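Local coordinates for protein pyruvate kinase (Toxoplasma gondii, PDB 3GG8) that catalyses the last step of glycolysis, the transfer of a phosphoryl group from phosphoenolpyruvate to ADP, which yields pyruvate and ATP, at residues 216-221 against 248-253; 231-236 against 269-274; 254-259 against 263-268; 297-302 against 339-344. All coordinates share one frame; numbering follows the deposited sequence.

Overall arrangement
From the N terminus onward, all four contacts belong to the eight-stranded parallel barrel and its surrounding helices. Interaction 1 closes the first loop, bringing the end of helix 207-217 to the run into strand 251-256. Before it closes, interaction 2 has opened at 231-236, so the two cross; interaction 2 closes at 269-274 and joins the neighbouring helices 233-243 and 265-271. Interaction 3 falls wholly within that second loop, folding strand 251-256 against helix 265-271, which follows after the short helix 259-263. Interaction 4 comes later and in series, joining helix 288-305 to the turn before the last barrel strand, 343-346. F265 against M298, and D266 with K301, connect interactions 3 and 4.

Interaction 1 of 4, residues 216-221 against 248-253; sequences FGIPMG and RHIRII
I218 and I250 make almost all the close packing of the contact: the CD1 methyl at the end of I250 packs on CG1, part-way along the longer branch of I218. I250 points at the opposite segment, and its CD1 comes within 3.9 Å of I218 CG1, the two side chains crossing at about a right angle. The same methyl lies 4.1 Å from the carbonyl oxygen of G217, so one carbon touches both the G217 backbone and the I218 side chain. It gets there because CG1 of I250 lies anti to the carbonyl carbon (chi1 -60°) and the chain runs on extended. Behind it, I225 and L243 also touch I250, which is buried.

The setting is the barrel of pyruvate kinase, a (beta/alpha)8 fold: helix 207-217 leads into strand 224-227, whose neighbour is strand 251-256, and I250 stands just before that neighbour begins.

Outward, the fit is slack. A type I turn from I218 to G221 carries the chain toward solvent, and P219, like R248 and H249 on the other segment, is exposed and stands well clear of the packed isoleucines. Within the second segment, R251 NH1 donates to R248 O at 2.8 Å, nearly straight at 168° and in the guanidinium plane, with a weak second bond to I250 O.

Interaction 2 of 4, residues 231-236 against 269-274; sequences QSADDV and LAEADG
E271 and V236 bury the most surface in this contact, with A233 a distant third, and the example illustrates how a charged residue can pack through its aliphatic stem. Both V236 and E271 point across the gap, and their beta carbons lie alongside each other, V236 CB 3.9 Å from E271 CB. With CG1 of V236 anti to the backbone N (chi1 -173°), that methyl is turned toward the backbone of E271, 3.5 Å from E271 O, and also reaches the backbone of A272, its distance to A272 CA being 4.1 Å.

A233 sits one helical turn earlier and meets the next carbon along, its CB 3.9 Å from E271 CG. The glutamate chain is bent at chi2 (-62°), and its carboxylate forms a salt bridge with R237; E271 O, which the valine methyl touches, accepts a hydrogen bond from R240. D235, in the first turn, holds the residues leading into the helix: its OD2 takes the backbone N-H of Q231 nearly along its C-O bond and that of S232 from above the carboxylate plane.

Here the start of helix 233-243 is set against the end of helix 265-271, two adjacent helices on the outside of the barrel. Strand 251-256 runs beneath both: V236 rests on I252 and P254, A272 on P254, and D273 OD2 accepts from the backbone N of I252.

Interaction 3 of 4, residues 254-259 against 263-268; sequences PKIENV and VNFDEI
I256 and I268 reach toward each other tip to tip, and their meeting is the middle of a row of apolar contacts between strand 251-256 and helix 265-271. I256 CD1 lies 4.0 Å from I268 CG2. That gamma methyl, anti to the backbone N of I268, also sits 3.8 Å from P254 CB, where proline and isoleucine slide past each other in opposite directions. On the other flank I256 crosses F265 at about a right angle and meets the ring at its edge, in plane, with CG1 3.9 Å from CD1 of F265. Further along the chain, V259 CG1 and V263 CG2 touch at 3.9 Å.

Hydrogen bonding across the contact is left to the backbone. V263 N donates to V259 O at 2.7 Å with an angle of 167°, closing the turn of the short helix 259-263; N258 precedes this helix as its N-cap, bonding weakly to G261 N.

This is one beta-alpha unit of the (beta/alpha)8 barrel, with a short extra helix in the connection. Proline, branched and aromatic side chains make non-directional contacts between strand and helix, whereas the one bond across the contact is a straight backbone bond belonging to that connecting helix.

Interaction 4 of 4, residues 297-302 against 339-344; sequences MMIAKC and DGTDCV
The peptide planes on either side of G340 are the flat groups that I299 meets most closely. CG2 of I299 lies over one face of the G340-T341 peptide, almost straight above the carbonyl carbon, 3.5 Å from G340 C. It also lies above the plane of the D339-G340 peptide, out past its oxygen, 3.3 Å from D339 O. The carboxylate of D339 is approached from its OD2 side by I299 CD1, at 4.0 Å, and this methyl packs more closely on the stem, 3.7 Å from D339 CB.

Two branches thus share the work. With chi1 at -74° placing CG1 beside the backbone N of I299, CG2 is left anti to that N and covers the turn, while the extended CG1 arm carries CD1 past D339, crossing that side chain at about a right angle, and on to T341 CB at 4.1 Å.

G340, with positive phi, is the C-prime residue of the Schellman motif that ends helix 327-339, and the chain then turns into strand 343-346, the last of the barrel. T341 steadies this entry: its OG1 donates to C343 O at 2.8 Å and is also bonded to T311 OG1 of the adjoining strand.

Between the segments the contact is therefore one of shape, one methyl against the peptide backbone, the other against the side-chain stems of D339 and T341. The charge of D339 is met by K296, with Q295 on its other oxygen, both from helix 288-305, which implies that polar bonds beside the isoleucine add directionality to an otherwise apolar fit.

Interaction 1 of 4, residues 216-221 against 248-253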
loop_
_atom_site.group_PDB
_atom_site.type_symbol
_atom_site.label_atom_id
_atom_site.label_comp_id
_atom_site.label_asym_id
_atom_site.label_seq_id
_atom_site.Cartn_x
_atom_site.Cartn_y
_atom_site.Cartn_z
ATOM N N PHE C 216 -39.106 -34.559 9.614
ATOM C CA PHE C 216 -37.889 -35.083 10.176
ATOM C C PHE C 216 -36.967 -33.944 10.633
ATOM O O PHE C 216 -36.691 -33.821 11.836
ATOM C CB PHE C 216 -37.167 -36.011 9.198
ATOM C CG PHE C 216 -36.045 -36.803 9.837
ATOM C CD1 PHE C 216 -36.257 -38.124 10.251
ATOM C CD2 PHE C 216 -34.797 -36.226 10.032
ATOM C CE1 PHE C 216 -35.230 -38.854 10.844
ATOM C CE2 PHE C 216 -33.756 -36.939 10.630
ATOM C CZ PHE C 216 -33.973 -38.266 11.039
ATOM N N GLY C 217 -36.503 -33.128 9.676
ATOM C CA GLY C 217 -35.512 -32.062 9.921
ATOM C C GLY C 217 -35.788 -31.256 11.189
ATOM O O GLY C 217 -34.913 -31.115 12.043
ATOM N N ILE C 218 -37.020 -30.760 11.318
ATOM C CA ILE C 218 -37.427 -29.965 12.487
ATOM C C ILE C 218 -37.441 -30.756 13.819
ATOM O O ILE C 218 -36.699 -30.383 14.730
ATOM C CB ILE C 218 -38.781 -29.195 12.253
ATOM C CG1 ILE C 218 -38.590 -28.051 11.234
ATOM C CG2 ILE C 218 -39.380 -28.688 13.590
ATOM C CD1 ILE C 218 -39.862 -27.161 10.996
ATOM N N PRO C 219 -38.276 -31.836 13.938
ATOM C CA PRO C 219 -38.371 -32.501 15.254
ATOM C C PRO C 219 -37.166 -33.348 15.652
ATOM O O PRO C 219 -37.035 -33.666 16.836
ATOM C CB PRO C 219 -39.609 -33.395 15.120
ATOM C CG PRO C 219 -39.674 -33.723 13.672
ATOM C CD PRO C 219 -39.159 -32.483 12.951
ATOM N N MET C 220 -36.314 -33.713 14.685
ATOM C CA MET C 220 -35.143 -34.559 14.956
ATOM C C MET C 220 -33.889 -33.766 15.304
ATOM O O MET C 220 -32.816 -34.355 15.480
ATOM C CB MET C 220 -34.854 -35.522 13.787
ATOM C CG MET C 220 -35.855 -36.693 13.676
ATOM S SD MET C 220 -35.808 -37.895 15.030
ATOM C CE MET C 220 -34.063 -38.198 15.123
ATOM N N GLY C 221 -34.016 -32.438 15.372
ATOM C CA GLY C 221 -32.911 -31.581 15.749
ATOM C C GLY C 221 -31.854 -31.363 14.675
ATOM O O GLY C 221 -30.673 -31.175 14.991
ATOM N N ARG C 248 -37.135 -21.902 13.078
ATOM C CA ARG C 248 -36.333 -20.660 13.042
ATOM C C ARG C 248 -34.839 -20.878 13.297
ATOM O O ARG C 248 -34.004 -20.077 12.857
ATOM C CB ARG C 248 -36.908 -19.585 13.994
ATOM C CG ARG C 248 -36.606 -19.800 15.489
ATOM C CD ARG C 248 -37.358 -18.801 16.359
ATOM N NE ARG C 248 -37.396 -19.212 17.766
ATOM C CZ ARG C 248 -38.244 -20.112 18.272
ATOM N NH1 ARG C 248 -38.198 -20.415 19.566
ATOM N NH2 ARG C 248 -39.141 -20.718 17.491
ATOM N N HIS C 249 -34.524 -21.977 13.979
ATOM C CA HIS C 249 -33.139 -22.270 14.373
ATOM C C HIS C 249 -32.410 -23.143 13.346
ATOM O O HIS C 249 -31.344 -23.697 13.632
ATOM C CB HIS C 249 -33.081 -22.941 15.751
ATOM C CG HIS C 249 -33.724 -22.153 16.850
ATOM N ND1 HIS C 249 -33.151 -21.023 17.391
ATOM C CD2 HIS C 249 -34.881 -22.349 17.526
ATOM C CE1 HIS C 249 -33.937 -20.545 18.341
ATOM N NE2 HIS C 249 -34.992 -21.333 18.445
ATOM N N ILE C 250 -32.965 -23.243 12.145
ATOM C CA ILE C 250 -32.369 -24.056 11.089
ATOM C C ILE C 250 -31.824 -23.167 9.973
ATOM O O ILE C 250 -32.473 -22.204 9.539
ATOM C CB ILE C 250 -33.352 -25.141 10.559
ATOM C CG1 ILE C 250 -33.768 -26.077 11.697
ATOM C CG2 ILE C 250 -32.732 -25.957 9.427
ATOM C CD1 ILE C 250 -34.838 -27.045 11.305
ATOM N N ARG C 251 -30.605 -23.480 9.549
ATOM C CA ARG C 251 -29.916 -22.702 8.537
ATOM C C ARG C 251 -29.957 -23.422 7.176
ATOM O O ARG C 251 -29.904 -24.651 7.117
ATOM C CB ARG C 251 -28.479 -22.424 8.992
ATOM C CG ARG C 251 -28.378 -21.525 10.252
ATOM C CD ARG C 251 -29.098 -20.181 10.086
ATOM N NE ARG C 251 -29.270 -19.454 11.354
ATOM C CZ ARG C 251 -30.390 -19.472 12.078
ATOM N NH1 ARG C 251 -31.434 -20.170 11.654
ATOM N NH2 ARG C 251 -30.472 -18.797 13.222
ATOM N N ILE C 252 -30.083 -22.639 6.102
ATOM C CA ILE C 252 -30.276 -23.153 4.747
ATOM C C ILE C 252 -28.986 -23.098 3.934
ATOM O O ILE C 252 -28.370 -22.037 3.818
ATOM C CB ILE C 252 -31.418 -22.383 4.015
ATOM C CG1 ILE C 252 -32.706 -22.438 4.844
ATOM C CG2 ILE C 252 -31.705 -22.978 2.612
ATOM C CD1 ILE C 252 -33.802 -21.543 4.312
ATOM N N ILE C 253 -28.590 -24.245 3.377
ATOM C CA ILE C 253 -27.334 -24.365 2.614
ATOM C C ILE C 253 -27.624 -24.878 1.198
ATOM O O ILE C 253 -27.583 -26.083 0.957
ATOM C CB ILE C 253 -26.311 -25.322 3.299
ATOM C CG1 ILE C 253 -26.030 -24.924 4.757
ATOM C CG2 ILE C 253 -25.018 -25.438 2.457
ATOM C CD1 ILE C 253 -25.296 -23.565 4.936
#

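Interaction 2 of 4, residues 231-236 against 269-274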
loop_
_atom_site.group_PDB
_atom_site.type_symbol
_atom_site.label_atom_id
_atom_site.label_comp_id
_atom_site.label_asym_id
_atom_site.label_seq_id
_atom_site.Cartn_x
_atom_site.Cartn_y
_atom_site.Cartn_z
ATOM N N GLN C 231 -31.850 -23.842 -8.038
ATOM C CA GLN C 231 -31.770 -23.185 -9.334
ATOM C C GLN C 231 -32.046 -21.680 -9.293
ATOM O O GLN C 231 -31.698 -20.966 -10.241
ATOM C CB GLN C 231 -32.692 -23.876 -10.336
ATOM C CG GLN C 231 -32.211 -25.245 -10.750
ATOM C CD GLN C 231 -32.973 -25.785 -11.941
ATOM O OE1 GLN C 231 -32.389 -26.029 -13.004
ATOM N NE2 GLN C 231 -34.284 -25.980 -11.775
ATOM N N SER C 232 -32.667 -21.206 -8.209
ATOM C CA SER C 232 -32.990 -19.778 -8.044
ATOM C C SER C 232 -33.209 -19.417 -6.573
ATOM O O SER C 232 -33.496 -20.284 -5.749
ATOM C CB SER C 232 -34.251 -19.429 -8.829
ATOM O OG SER C 232 -35.410 -19.758 -8.088
ATOM N N ALA C 233 -33.111 -18.130 -6.243
ATOM C CA ALA C 233 -33.283 -17.701 -4.855
ATOM C C ALA C 233 -34.716 -17.880 -4.325
ATOM O O ALA C 233 -34.915 -17.943 -3.119
ATOM C CB ALA C 233 -32.805 -16.268 -4.676
ATOM N N ASP C 234 -35.704 -17.966 -5.220
ATOM C CA ASP C 234 -37.069 -18.354 -4.824
ATOM C C ASP C 234 -37.120 -19.740 -4.180
ATOM O O ASP C 234 -38.020 -20.027 -3.380
ATOM C CB ASP C 234 -38.019 -18.354 -6.017
ATOM C CG ASP C 234 -38.372 -16.966 -6.478
ATOM O OD1 ASP C 234 -38.489 -16.789 -7.706
ATOM O OD2 ASP C 234 -38.525 -16.053 -5.628
ATOM N N ASP C 235 -36.173 -20.603 -4.539
ATOM C CA ASP C 235 -36.073 -21.914 -3.909
ATOM C C ASP C 235 -35.708 -21.745 -2.433
ATOM O O ASP C 235 -36.282 -22.414 -1.572
ATOM C CB ASP C 235 -35.032 -22.791 -4.616
ATOM C CG ASP C 235 -35.421 -23.151 -6.050
ATOM O OD1 ASP C 235 -36.617 -23.309 -6.334
ATOM O OD2 ASP C 235 -34.515 -23.316 -6.896
ATOM N N VAL C 236 -34.771 -20.835 -2.153
ATOM C CA VAL C 236 -34.313 -20.567 -0.784
ATOM C C VAL C 236 -35.400 -19.892 0.063
ATOM O O VAL C 236 -35.615 -20.282 1.207
ATOM C CB VAL C 236 -33.040 -19.700 -0.746
ATOM C CG1 VAL C 236 -32.530 -19.595 0.681
ATOM C CG2 VAL C 236 -31.929 -20.250 -1.711
ATOM N N LEU C 269 -26.906 -16.814 -2.849
ATOM C CA LEU C 269 -26.045 -16.565 -1.707
ATOM C C LEU C 269 -26.656 -15.562 -0.726
ATOM O O LEU C 269 -26.580 -15.765 0.485
ATOM C CB LEU C 269 -24.676 -16.077 -2.166
ATOM C CG LEU C 269 -23.636 -15.684 -1.115
ATOM C CD1 LEU C 269 -23.404 -16.751 -0.056
ATOM C CD2 LEU C 269 -22.316 -15.321 -1.830
ATOM N N ALA C 270 -27.239 -14.480 -1.249
ATOM C CA ALA C 270 -27.836 -13.443 -0.405
ATOM C C ALA C 270 -28.973 -13.993 0.436
ATOM O O ALA C 270 -29.147 -13.572 1.574
ATOM C CB ALA C 270 -28.325 -12.248 -1.247
ATOM N N GLU C 271 -29.748 -14.925 -0.115
ATOM C CA GLU C 271 -30.878 -15.497 0.628
ATOM C C GLU C 271 -30.480 -16.607 1.592
ATOM O O GLU C 271 -31.236 -16.953 2.502
ATOM C CB GLU C 271 -31.948 -16.027 -0.334
ATOM C CG GLU C 271 -32.814 -14.959 -0.980
ATOM C CD GLU C 271 -33.633 -14.156 0.017
ATOM O OE1 GLU C 271 -33.632 -14.502 1.215
ATOM O OE2 GLU C 271 -34.282 -13.163 -0.400
ATOM N N ALA C 272 -29.299 -17.168 1.385
ATOM C CA ALA C 272 -28.876 -18.380 2.070
ATOM C C ALA C 272 -28.046 -18.088 3.305
ATOM O O ALA C 272 -27.573 -16.959 3.503
ATOM C CB ALA C 272 -28.073 -19.235 1.127
ATOM N N ASP C 273 -27.855 -19.125 4.120
ATOM C CA ASP C 273 -26.998 -19.045 5.286
ATOM C C ASP C 273 -25.576 -19.551 4.966
ATOM O O ASP C 273 -24.655 -19.420 5.769
ATOM C CB ASP C 273 -27.652 -19.789 6.452
ATOM C CG ASP C 273 -29.017 -19.204 6.808
ATOM O OD1 ASP C 273 -29.077 -17.992 7.130
ATOM O OD2 ASP C 273 -30.036 -19.936 6.748
ATOM N N GLY C 274 -25.403 -20.088 3.763
ATOM C CA GLY C 274 -24.120 -20.642 3.323
ATOM C C GLY C 274 -24.343 -21.470 2.076
ATOM O O GLY C 274 -25.485 -21.658 1.655
#

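Interaction 3 of 4, residues 254-259 against 263-268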
loop_
_atom_site.group_PDB
_atom_site.type_symbol
_atom_site.label_atom_id
_atom_site.label_comp_id
_atom_site.label_asym_id
_atom_site.label_seq_id
_atom_site.Cartn_x
_atom_site.Cartn_y
_atom_site.Cartn_z
ATOM N N PRO C 254 -27.940 -23.972 0.260
ATOM C CA PRO C 254 -28.221 -24.397 -1.107
ATOM C C PRO C 254 -27.025 -25.107 -1.746
ATOM O O PRO C 254 -25.872 -24.702 -1.534
ATOM C CB PRO C 254 -28.497 -23.076 -1.838
ATOM C CG PRO C 254 -28.884 -22.132 -0.783
ATOM C CD PRO C 254 -28.079 -22.513 0.411
ATOM N N LYS C 255 -27.318 -26.166 -2.496
ATOM C CA LYS C 255 -26.318 -26.891 -3.261
ATOM C C LYS C 255 -26.328 -26.376 -4.710
ATOM O O LYS C 255 -27.378 -26.344 -5.372
ATOM C CB LYS C 255 -26.589 -28.405 -3.203
ATOM C CG LYS C 255 -26.290 -29.038 -1.839
ATOM C CD LYS C 255 -26.843 -30.461 -1.686
ATOM C CE LYS C 255 -26.177 -31.434 -2.613
ATOM N NZ LYS C 255 -26.702 -32.800 -2.304
ATOM N N ILE C 256 -25.164 -25.937 -5.179
ATOM C CA ILE C 256 -25.057 -25.389 -6.526
ATOM C C ILE C 256 -24.555 -26.528 -7.380
ATOM O O ILE C 256 -23.442 -27.022 -7.152
ATOM C CB ILE C 256 -24.106 -24.157 -6.620
ATOM C CG1 ILE C 256 -24.470 -23.071 -5.589
ATOM C CG2 ILE C 256 -24.057 -23.578 -8.077
ATOM C CD1 ILE C 256 -25.881 -22.443 -5.709
ATOM N N GLU C 257 -25.393 -26.947 -8.335
ATOM C CA GLU C 257 -25.166 -28.155 -9.135
ATOM C C GLU C 257 -25.328 -27.983 -10.648
ATOM O O GLU C 257 -24.938 -28.880 -11.404
ATOM C CB GLU C 257 -26.087 -29.287 -8.691
ATOM C CG GLU C 257 -26.257 -29.444 -7.185
ATOM C CD GLU C 257 -26.820 -30.787 -6.811
ATOM O OE1 GLU C 257 -27.645 -30.861 -5.891
ATOM O OE2 GLU C 257 -26.434 -31.786 -7.435
ATOM N N ASN C 258 -25.912 -26.870 -11.102
ATOM C CA ASN C 258 -26.007 -26.618 -12.545
ATOM C C ASN C 258 -25.811 -25.140 -12.929
ATOM O O ASN C 258 -25.420 -24.314 -12.090
ATOM C CB ASN C 258 -27.289 -27.244 -13.157
ATOM C CG ASN C 258 -28.571 -26.499 -12.791
ATOM O OD1 ASN C 258 -28.619 -25.729 -11.826
ATOM N ND2 ASN C 258 -29.631 -26.739 -13.573
ATOM N N VAL C 259 -26.047 -24.837 -14.207
ATOM C CA VAL C 259 -25.915 -23.489 -14.755
ATOM C C VAL C 259 -26.879 -22.466 -14.118
ATOM O O VAL C 259 -26.482 -21.329 -13.879
ATOM C CB VAL C 259 -25.993 -23.504 -16.322
ATOM C CG1 VAL C 259 -26.129 -22.080 -16.923
ATOM C CG2 VAL C 259 -24.767 -24.212 -16.896
ATOM N N VAL C 263 -25.749 -19.094 -12.565
ATOM C CA VAL C 263 -26.256 -17.821 -13.089
ATOM C C VAL C 263 -27.015 -17.016 -12.023
ATOM O O VAL C 263 -26.958 -15.773 -11.997
ATOM C CB VAL C 263 -27.109 -18.047 -14.366
ATOM C CG1 VAL C 263 -27.905 -16.805 -14.746
ATOM C CG2 VAL C 263 -26.219 -18.453 -15.513
ATOM N N ASN C 264 -27.713 -17.709 -11.134
ATOM C CA ASN C 264 -28.395 -17.007 -10.067
ATOM C C ASN C 264 -27.623 -16.981 -8.748
ATOM O O ASN C 264 -28.210 -16.643 -7.713
ATOM C CB ASN C 264 -29.820 -17.551 -9.876
ATOM C CG ASN C 264 -30.669 -17.414 -11.129
ATOM O OD1 ASN C 264 -30.897 -16.313 -11.621
ATOM N ND2 ASN C 264 -31.130 -18.531 -11.653
ATOM N N PHE C 265 -26.318 -17.294 -8.785
ATOM C CA PHE C 265 -25.540 -17.473 -7.549
ATOM C C PHE C 265 -25.619 -16.340 -6.528
ATOM O O PHE C 265 -25.746 -16.606 -5.338
ATOM C CB PHE C 265 -24.061 -17.814 -7.804
ATOM C CG PHE C 265 -23.284 -18.076 -6.528
ATOM C CD1 PHE C 265 -23.428 -19.282 -5.841
ATOM C CD2 PHE C 265 -22.441 -17.094 -5.986
ATOM C CE1 PHE C 265 -22.726 -19.513 -4.637
ATOM C CE2 PHE C 265 -21.723 -17.323 -4.782
ATOM C CZ PHE C 265 -21.874 -18.527 -4.109
ATOM N N ASP C 266 -25.514 -15.088 -6.979
ATOM C CA ASP C 266 -25.451 -13.954 -6.055
ATOM C C ASP C 266 -26.742 -13.784 -5.250
ATOM O O ASP C 266 -26.697 -13.556 -4.042
ATOM C CB ASP C 266 -25.076 -12.670 -6.796
ATOM C CG ASP C 266 -23.624 -12.680 -7.287
ATOM O OD1 ASP C 266 -22.724 -13.097 -6.542
ATOM O OD2 ASP C 266 -23.373 -12.260 -8.426
ATOM N N GLU C 267 -27.883 -13.918 -5.920
ATOM C CA GLU C 267 -29.179 -13.841 -5.258
ATOM C C GLU C 267 -29.409 -15.075 -4.362
ATOM O O GLU C 267 -29.970 -14.955 -3.263
ATOM C CB GLU C 267 -30.292 -13.665 -6.298
ATOM C CG GLU C 267 -31.667 -13.197 -5.746
ATOM C CD GLU C 267 -32.824 -13.377 -6.761
ATOM O OE1 GLU C 267 -32.552 -13.751 -7.932
ATOM O OE2 GLU C 267 -34.001 -13.167 -6.382
ATOM N N ILE C 268 -28.960 -16.247 -4.813
ATOM C CA ILE C 268 -28.986 -17.457 -3.975
ATOM C C ILE C 268 -28.149 -17.254 -2.694
ATOM O O ILE C 268 -28.634 -17.465 -1.589
ATOM C CB ILE C 268 -28.504 -18.701 -4.754
ATOM C CG1 ILE C 268 -29.502 -19.076 -5.853
ATOM C CG2 ILE C 268 -28.250 -19.886 -3.813
ATOM C CD1 ILE C 268 -28.911 -20.008 -6.924
#

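Interaction 4 of 4, residues 297-302 against 339-344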
loop_
_atom_site.group_PDB
_atom_site.type_symbol
_atom_site.label_atom_id
_atom_site.label_comp_id
_atom_site.label_asym_id
_atom_site.label_seq_id
_atom_site.Cartn_x
_atom_site.Cartn_y
_atom_site.Cartn_z
ATOM N N MET C 297 -14.490 -18.866 -7.613
ATOM C CA MET C 297 -15.369 -17.706 -7.611
ATOM C C MET C 297 -16.411 -17.785 -6.507
ATOM O O MET C 297 -16.652 -16.796 -5.830
ATOM C CB MET C 297 -16.025 -17.535 -8.996
ATOM C CG MET C 297 -17.215 -16.546 -9.118
ATOM S SD MET C 297 -18.900 -17.254 -9.063
ATOM C CE MET C 297 -18.954 -18.348 -10.475
ATOM N N MET C 298 -17.016 -18.953 -6.328
ATOM C CA MET C 298 -18.086 -19.121 -5.344
ATOM C C MET C 298 -17.568 -19.106 -3.910
ATOM O O MET C 298 -18.275 -18.676 -2.990
ATOM C CB MET C 298 -18.861 -20.408 -5.600
ATOM C CG MET C 298 -19.906 -20.296 -6.708
ATOM S SD MET C 298 -20.923 -21.781 -6.855
ATOM C CE MET C 298 -19.709 -22.931 -7.530
ATOM N N ILE C 299 -16.347 -19.602 -3.721
ATOM C CA ILE C 299 -15.716 -19.611 -2.404
ATOM C C ILE C 299 -15.349 -18.166 -2.049
ATOM O O ILE C 299 -15.631 -17.702 -0.945
ATOM C CB ILE C 299 -14.493 -20.584 -2.335
ATOM C CG1 ILE C 299 -14.971 -22.042 -2.298
ATOM C CG2 ILE C 299 -13.649 -20.319 -1.104
ATOM C CD1 ILE C 299 -13.865 -23.089 -2.480
ATOM N N ALA C 300 -14.774 -17.450 -3.004
ATOM C CA ALA C 300 -14.382 -16.060 -2.792
ATOM C C ALA C 300 -15.580 -15.199 -2.377
ATOM O O ALA C 300 -15.496 -14.434 -1.422
ATOM C CB ALA C 300 -13.721 -15.514 -4.031
ATOM N N LYS C 301 -16.693 -15.355 -3.089
ATOM C CA LYS C 301 -17.933 -14.616 -2.836
ATOM C C LYS C 301 -18.546 -14.925 -1.467
ATOM O O LYS C 301 -19.031 -14.021 -0.778
ATOM C CB LYS C 301 -18.955 -14.903 -3.945
ATOM C CG LYS C 301 -18.618 -14.236 -5.284
ATOM C CD LYS C 301 -19.571 -14.724 -6.379
ATOM C CE LYS C 301 -19.359 -13.945 -7.673
ATOM N NZ LYS C 301 -19.927 -12.585 -7.570
ATOM N N CYS C 302 -18.534 -16.203 -1.092
ATOM C CA CYS C 302 -18.900 -16.620 0.261
ATOM C C CYS C 302 -18.002 -15.993 1.319
ATOM O O CYS C 302 -18.497 -15.482 2.320
ATOM C CB CYS C 302 -18.887 -18.152 0.384
ATOM S SG CYS C 302 -20.265 -18.912 -0.545
ATOM N N ASP C 339 -8.281 -22.094 -1.532
ATOM C CA ASP C 339 -9.286 -21.270 -2.191
ATOM C C ASP C 339 -10.034 -20.463 -1.122
ATOM O O ASP C 339 -10.537 -19.376 -1.402
ATOM C CB ASP C 339 -10.313 -22.152 -2.921
ATOM C CG ASP C 339 -9.878 -22.557 -4.330
ATOM O OD1 ASP C 339 -8.719 -22.259 -4.731
ATOM O OD2 ASP C 339 -10.729 -23.175 -5.029
ATOM N N GLY C 340 -10.137 -21.035 0.081
ATOM C CA GLY C 340 -10.738 -20.355 1.226
ATOM C C GLY C 340 -11.935 -21.054 1.838
ATOM O O GLY C 340 -12.719 -20.432 2.546
ATOM N N THR C 341 -12.071 -22.350 1.598
ATOM C CA THR C 341 -13.272 -23.076 2.017
ATOM C C THR C 341 -13.413 -23.172 3.540
ATOM O O THR C 341 -12.419 -23.311 4.244
ATOM C CB THR C 341 -13.348 -24.504 1.374
ATOM O OG1 THR C 341 -14.698 -24.991 1.452
ATOM C CG2 THR C 341 -12.398 -25.479 2.080
ATOM N N ASP C 342 -14.651 -23.099 4.029
ATOM C CA ASP C 342 -14.917 -23.240 5.448
ATOM C C ASP C 342 -14.919 -24.695 5.826
ATOM O O ASP C 342 -14.361 -25.059 6.872
ATOM C CB ASP C 342 -16.254 -22.600 5.838
ATOM C CG ASP C 342 -16.186 -21.080 5.849
ATOM O OD1 ASP C 342 -15.778 -20.502 6.883
ATOM O OD2 ASP C 342 -16.526 -20.462 4.816
ATOM N N CYS C 343 -15.562 -25.515 4.975
ATOM C CA CYS C 343 -15.704 -26.958 5.169
ATOM C C CYS C 343 -15.256 -27.774 3.965
ATOM O O CYS C 343 -15.354 -27.343 2.810
ATOM C CB CYS C 343 -17.153 -27.345 5.475
ATOM S SG CYS C 343 -17.942 -26.448 6.831
ATOM N N VAL C 344 -14.755 -28.967 4.266
ATOM C CA VAL C 344 -14.510 -30.006 3.276
ATOM C C VAL C 344 -15.412 -31.195 3.641
ATOM O O VAL C 344 -15.635 -31.474 4.824
ATOM C CB VAL C 344 -13.009 -30.389 3.210
ATOM C CG1 VAL C 344 -12.222 -29.325 2.448
ATOM C CG2 VAL C 344 -12.430 -30.581 4.621
#